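Local coordinates for protein tyrosinase (Aspergillus oryzae, PDB 6JU8) that probably catalyses the copper-dependent oxidation of L-tyrosine and L-dopa to L-dopaquinone, an early step of melanin formation, at residues Tyr101-Trp106 with Ala330-Val335; Gly299-Thr304 with Arg381-Trp386. The protein carries 1 engineered substitution. All coordinates share one frame; numbering follows the deposited sequence.

Contact 1: Tyr101-Trp106 with Ala330-Val335. With CU (copper (II) ion), chain D.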
# COMPACT_ATOMS: atom_id res chain seq x y z
N TYR A 101 -11.72 -32.76 10.09
CA TYR A 101 -11.04 -32.80 11.38
C TYR A 101 -9.53 -32.89 11.27
O TYR A 101 -8.82 -32.69 12.25
CB TYR A 101 -11.59 -33.97 12.22
CG TYR A 101 -13.10 -33.91 12.22
CD1 TYR A 101 -13.75 -32.88 12.89
CD2 TYR A 101 -13.87 -34.86 11.55
CE1 TYR A 101 -15.13 -32.81 12.91
CE2 TYR A 101 -15.25 -34.79 11.56
CZ TYR A 101 -15.87 -33.76 12.23
OH TYR A 101 -17.24 -33.63 12.27
N THR A 102 -9.02 -33.21 10.09
CA THR A 102 -7.59 -33.17 9.81
C THR A 102 -7.13 -31.78 9.39
O THR A 102 -5.95 -31.61 9.05
CB THR A 102 -7.25 -34.22 8.72
OG1 THR A 102 -8.23 -34.06 7.68
CG2 THR A 102 -7.33 -35.65 9.25
N PHE A 103 -7.99 -30.78 9.42
CA PHE A 103 -7.54 -29.41 9.12
C PHE A 103 -6.32 -29.04 9.94
O PHE A 103 -5.32 -28.56 9.37
CB PHE A 103 -8.71 -28.44 9.33
CG PHE A 103 -8.29 -27.00 9.53
CD1 PHE A 103 -7.92 -26.22 8.43
CD2 PHE A 103 -8.23 -26.44 10.81
CE1 PHE A 103 -7.49 -24.92 8.58
CE2 PHE A 103 -7.77 -25.14 10.97
CZ PHE A 103 -7.37 -24.40 9.86
N PRO A 104 -6.26 -29.21 11.26
CA PRO A 104 -5.04 -28.77 11.97
C PRO A 104 -3.83 -29.61 11.64
O PRO A 104 -2.70 -29.10 11.65
CB PRO A 104 -5.43 -28.94 13.45
CG PRO A 104 -6.93 -28.91 13.45
CD PRO A 104 -7.33 -29.65 12.18
N THR A 105 -4.02 -30.93 11.40
CA THR A 105 -2.82 -31.77 11.23
C THR A 105 -2.26 -31.66 9.83
O THR A 105 -1.03 -31.64 9.64
CB THR A 105 -3.13 -33.22 11.63
OG1 THR A 105 -4.34 -33.58 10.96
CG2 THR A 105 -3.33 -33.32 13.14
N TRP A 106 -3.14 -31.55 8.83
CA TRP A 106 -2.61 -31.28 7.47
C TRP A 106 -1.77 -30.02 7.50
O TRP A 106 -0.65 -29.97 6.97
CB TRP A 106 -3.78 -31.19 6.46
CG TRP A 106 -3.23 -31.10 5.06
CD1 TRP A 106 -3.01 -32.17 4.23
CD2 TRP A 106 -2.83 -29.94 4.35
NE1 TRP A 106 -2.48 -31.74 3.02
CE2 TRP A 106 -2.36 -30.37 3.08
CE3 TRP A 106 -2.80 -28.57 4.66
CZ2 TRP A 106 -1.88 -29.47 2.13
CZ3 TRP A 106 -2.33 -27.69 3.70
CH2 TRP A 106 -1.87 -28.14 2.44
N ALA A 330 -13.00 -22.07 12.19
CA ALA A 330 -13.88 -20.91 11.98
C ALA A 330 -13.16 -19.62 12.33
O ALA A 330 -13.28 -18.61 11.62
CB ALA A 330 -15.16 -21.10 12.80
N ILE A 331 -12.46 -19.58 13.47
CA ILE A 331 -11.71 -18.37 13.80
C ILE A 331 -10.70 -18.09 12.70
O ILE A 331 -10.56 -16.97 12.18
CB ILE A 331 -11.00 -18.47 15.16
CG1 ILE A 331 -12.01 -18.56 16.32
CG2 ILE A 331 -10.05 -17.31 15.37
CD1 ILE A 331 -11.39 -18.79 17.68
N HIS A 332 -9.94 -19.12 12.33
CA HIS A 332 -8.93 -19.03 11.27
C HIS A 332 -9.52 -18.50 9.97
O HIS A 332 -8.84 -17.73 9.27
CB HIS A 332 -8.32 -20.42 11.09
CG HIS A 332 -8.00 -20.84 9.69
ND1 HIS A 332 -8.94 -21.38 8.82
CD2 HIS A 332 -6.83 -20.87 9.02
CE1 HIS A 332 -8.35 -21.70 7.68
NE2 HIS A 332 -7.04 -21.40 7.76
N ASN A 333 -10.73 -18.90 9.60
CA ASN A 333 -11.38 -18.46 8.36
C ASN A 333 -11.65 -16.97 8.41
O ASN A 333 -11.44 -16.26 7.42
CB ASN A 333 -12.71 -19.21 8.21
CG ASN A 333 -12.60 -20.67 7.84
OD1 ASN A 333 -11.52 -21.18 7.58
ND2 ASN A 333 -13.75 -21.35 7.87
N ASN A 334 -12.15 -16.49 9.54
CA ASN A 334 -12.39 -15.06 9.71
C ASN A 334 -11.08 -14.30 9.59
O ASN A 334 -11.01 -13.26 8.92
CB ASN A 334 -13.07 -14.81 11.05
CG ASN A 334 -14.55 -15.09 10.97
OD1 ASN A 334 -15.32 -14.26 10.48
ND2 ASN A 334 -14.98 -16.23 11.49
N VAL A 335 -10.01 -14.76 10.24
CA VAL A 335 -8.74 -14.02 10.15
C VAL A 335 -8.26 -13.98 8.72
O VAL A 335 -7.79 -12.93 8.25
CB VAL A 335 -7.70 -14.63 11.11
CG1 VAL A 335 -6.37 -13.94 10.91
CG2 VAL A 335 -8.17 -14.49 12.55
CU CU D . -5.45 -20.88 6.37
O HOH W 1 -5.76 -22.52 4.84
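Phe103 turns an edge of its ring onto one face of the imidazole of His332, an edge-to-face pair inside the helical bundle that houses the type-3 dicopper centre of tyrosinases. The ring planes stand at 59°, and Phe103 CZ lies 3.4 Å above the imidazole plane, over its centre. Beside it, Phe103 CE1 comes 3.5 Å from His332 CE1. Phenylalanine suits this place because its C-H edge, at CE1 and CZ, closes one face of the histidine with apolar atoms and offers none that could compete for the metal.

On the metal side, His332 NE2 binds copper at 2.2 Å, and His336, one helical turn later, and His376 of helix 371-389 complete the protein ligands. The ion also holds a water at 2.3 Å, whose oxygen lies at the edge of the His332 ring, in its plane. At the other nitrogen, ND1 is hydrogen-bonded to the backbone O of Glu329, while the contact with Asn333 OD1 is weak. Metal, carbonyl and phenyl ring together fix the imidazole's rotation, and its chi1 of 142° departs from a staggered value.

Farther out, Phe103 O accepts a hydrogen bond from His107 ND1, so the residue that covers a ligand of one copper also positions a ligand of the other. Asn334 ties helix 328-340 to Tyr271 and Gln272: OD1 bonds to Tyr271 N and ND2 to Gln272 OE1, and ND2 also reaches Ala330 O, 2.9 Å away, from the opposite face of that carbonyl to Asn334 N.

Contact 2: Gly299-Thr304 with Arg381-Trp386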
# COMPACT_ATOMS: atom_id res chain seq x y z
N GLY A 299 -13.15 -33.19 17.65
CA GLY A 299 -13.98 -32.88 16.48
C GLY A 299 -14.49 -31.45 16.57
O GLY A 299 -14.48 -30.69 15.58
N GLU A 300 -15.01 -31.07 17.74
CA GLU A 300 -15.62 -29.76 17.93
C GLU A 300 -14.58 -28.65 17.88
O GLU A 300 -14.88 -27.54 17.44
CB GLU A 300 -16.31 -29.66 19.29
CG GLU A 300 -17.40 -30.66 19.56
CD GLU A 300 -17.87 -30.50 21.01
OE1 GLU A 300 -19.02 -30.06 21.18
OE2 GLU A 300 -17.13 -30.83 21.95
N PHE A 301 -13.38 -28.92 18.40
CA PHE A 301 -12.30 -27.92 18.43
C PHE A 301 -11.78 -27.68 17.02
O PHE A 301 -11.51 -26.54 16.63
CB PHE A 301 -11.17 -28.43 19.32
CG PHE A 301 -9.88 -27.69 19.14
CD1 PHE A 301 -9.70 -26.44 19.72
CD2 PHE A 301 -8.86 -28.22 18.36
CE1 PHE A 301 -8.55 -25.70 19.51
CE2 PHE A 301 -7.69 -27.50 18.17
CZ PHE A 301 -7.54 -26.25 18.75
N SER A 302 -11.58 -28.76 16.27
CA SER A 302 -10.71 -28.74 15.10
C SER A 302 -11.34 -28.20 13.82
O SER A 302 -10.58 -27.77 12.93
CB SER A 302 -10.20 -30.17 14.78
OG SER A 302 -11.29 -31.03 14.49
N SER A 303 -12.66 -28.27 13.67
CA SER A 303 -13.20 -28.08 12.32
C SER A 303 -14.61 -27.52 12.31
O SER A 303 -15.43 -27.84 13.18
CB SER A 303 -13.20 -29.42 11.56
OG SER A 303 -13.64 -29.29 10.22
N THR A 304 -14.90 -26.80 11.22
CA THR A 304 -16.27 -26.41 10.89
C THR A 304 -17.14 -27.62 10.57
O THR A 304 -18.38 -27.50 10.56
CB THR A 304 -16.28 -25.43 9.69
OG1 THR A 304 -15.49 -25.98 8.63
CG2 THR A 304 -15.65 -24.11 10.10
N ARG A 381 0.27 -23.27 16.73
CA ARG A 381 0.50 -22.96 18.15
C ARG A 381 -0.78 -23.08 18.97
O ARG A 381 -0.78 -23.65 20.07
CB ARG A 381 1.09 -21.54 18.22
CG ARG A 381 1.29 -21.04 19.67
CD ARG A 381 2.07 -19.71 19.61
NE ARG A 381 2.03 -19.02 20.89
CZ ARG A 381 1.02 -18.22 21.27
NH1 ARG A 381 -0.04 -18.04 20.48
NH2 ARG A 381 1.05 -17.63 22.45
N LEU A 382 -1.89 -22.55 18.45
CA LEU A 382 -3.17 -22.66 19.15
C LEU A 382 -3.57 -24.12 19.30
O LEU A 382 -4.08 -24.55 20.33
CB LEU A 382 -4.26 -21.89 18.41
CG LEU A 382 -4.11 -20.36 18.44
CD1 LEU A 382 -5.18 -19.73 17.57
CD2 LEU A 382 -4.17 -19.82 19.87
N THR A 383 -3.31 -24.91 18.26
CA THR A 383 -3.56 -26.36 18.34
C THR A 383 -2.70 -26.96 19.44
O THR A 383 -3.21 -27.78 20.25
CB THR A 383 -3.30 -27.04 17.00
OG1 THR A 383 -4.17 -26.46 16.01
CG2 THR A 383 -3.66 -28.52 17.08
N ALA A 384 -1.41 -26.64 19.48
CA ALA A 384 -0.52 -27.20 20.51
C ALA A 384 -0.95 -26.77 21.89
O ALA A 384 -0.92 -27.56 22.84
CB ALA A 384 0.91 -26.73 20.21
N ILE A 385 -1.35 -25.50 22.06
CA ILE A 385 -1.88 -25.06 23.37
C ILE A 385 -3.09 -25.88 23.78
O ILE A 385 -3.19 -26.40 24.91
CB ILE A 385 -2.27 -23.57 23.34
CG1 ILE A 385 -1.05 -22.68 23.11
CG2 ILE A 385 -3.02 -23.19 24.62
CD1 ILE A 385 -1.38 -21.24 22.74
N TRP A 386 -4.04 -26.01 22.84
CA TRP A 386 -5.29 -26.71 23.19
C TRP A 386 -4.98 -28.16 23.49
O TRP A 386 -5.54 -28.72 24.44
CB TRP A 386 -6.30 -26.56 22.04
CG TRP A 386 -7.65 -27.09 22.38
CD1 TRP A 386 -8.65 -26.35 22.95
CD2 TRP A 386 -8.16 -28.43 22.24
NE1 TRP A 386 -9.76 -27.13 23.14
CE2 TRP A 386 -9.48 -28.42 22.72
CE3 TRP A 386 -7.63 -29.62 21.74
CZ2 TRP A 386 -10.31 -29.55 22.73
CZ3 TRP A 386 -8.45 -30.74 21.75
CH2 TRP A 386 -9.76 -30.72 22.23
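This is a buried aromatic stack between two helices of the type-3 dicopper fold: the short helix 298-302, which ends within 299-304, and helix 371-389, which carries the copper ligand His376 farther toward its start. No hydrogen bond crosses between the segments, and most of the contact is Phe301 against Trp386, with Thr383 and Leu382 adding the rest. The phenyl ring lies nearly parallel to the indole, the planes differing by 13°, in an offset stack on the five-membered ring with centroids 3.8 Å apart. The two side chains run antiparallel, each passing alongside the other. Phe301 CB also lies over the indole's six-membered ring, making a CH-pi contact 3.8 Å from its centroid and 17° off its normal.

Both side chains leave their helices with CG anti to the backbone N (chi1 165° for Phe301, -173° for Trp386), which carries each ring well out from its own backbone and lets the two flat groups overlap broadly. Tryptophan suits its place because its double ring is long enough to receive both the phenyl ring and the CB of its partner. At the edge of the phenyl ring, near its plane, Thr383 CA lies 4.0 Å from Phe301 CZ. Thr383 OG1 bonds to Ile379 O of its own helix, which satisfies the hydroxyl while it lies beside the phenyl ring. Leu328 and Leu290 also touch Phe301, extending the hydrophobic core around it.

Beyond Phe301 the chain leaves helical geometry at Ser303, whose OG, like Thr304 N, is hydrogen-bonded to Glu329 OE1. The tightest approach in the stack is Phe301 CE1 to Trp386 CG, at 3.3 Å.

Overall arrangement
Contacts 1 and 2 lie side by side on the same side of the chain's centre, their own centres about 8 Å apart, within the common central domain of tyrosinase. Their segments alternate along the chain: 101-106, 299-304, 330-335, 381-386. The two contacts touch directly, Phe103 CD2 resting 3.4 Å from Ser302 O, while Pro104 packs on both Ser302 and Thr383. Helices 103-129, 328-340 and 371-389 supply the copper ligands His107, His332, His336 and His376, and helix 298-302 packs against all three. Contact 1 thus joins a copper ligand to its second-shell cover, and contact 2 belongs to the apolar core behind it, joining distant parts of the sequence around one dinuclear site.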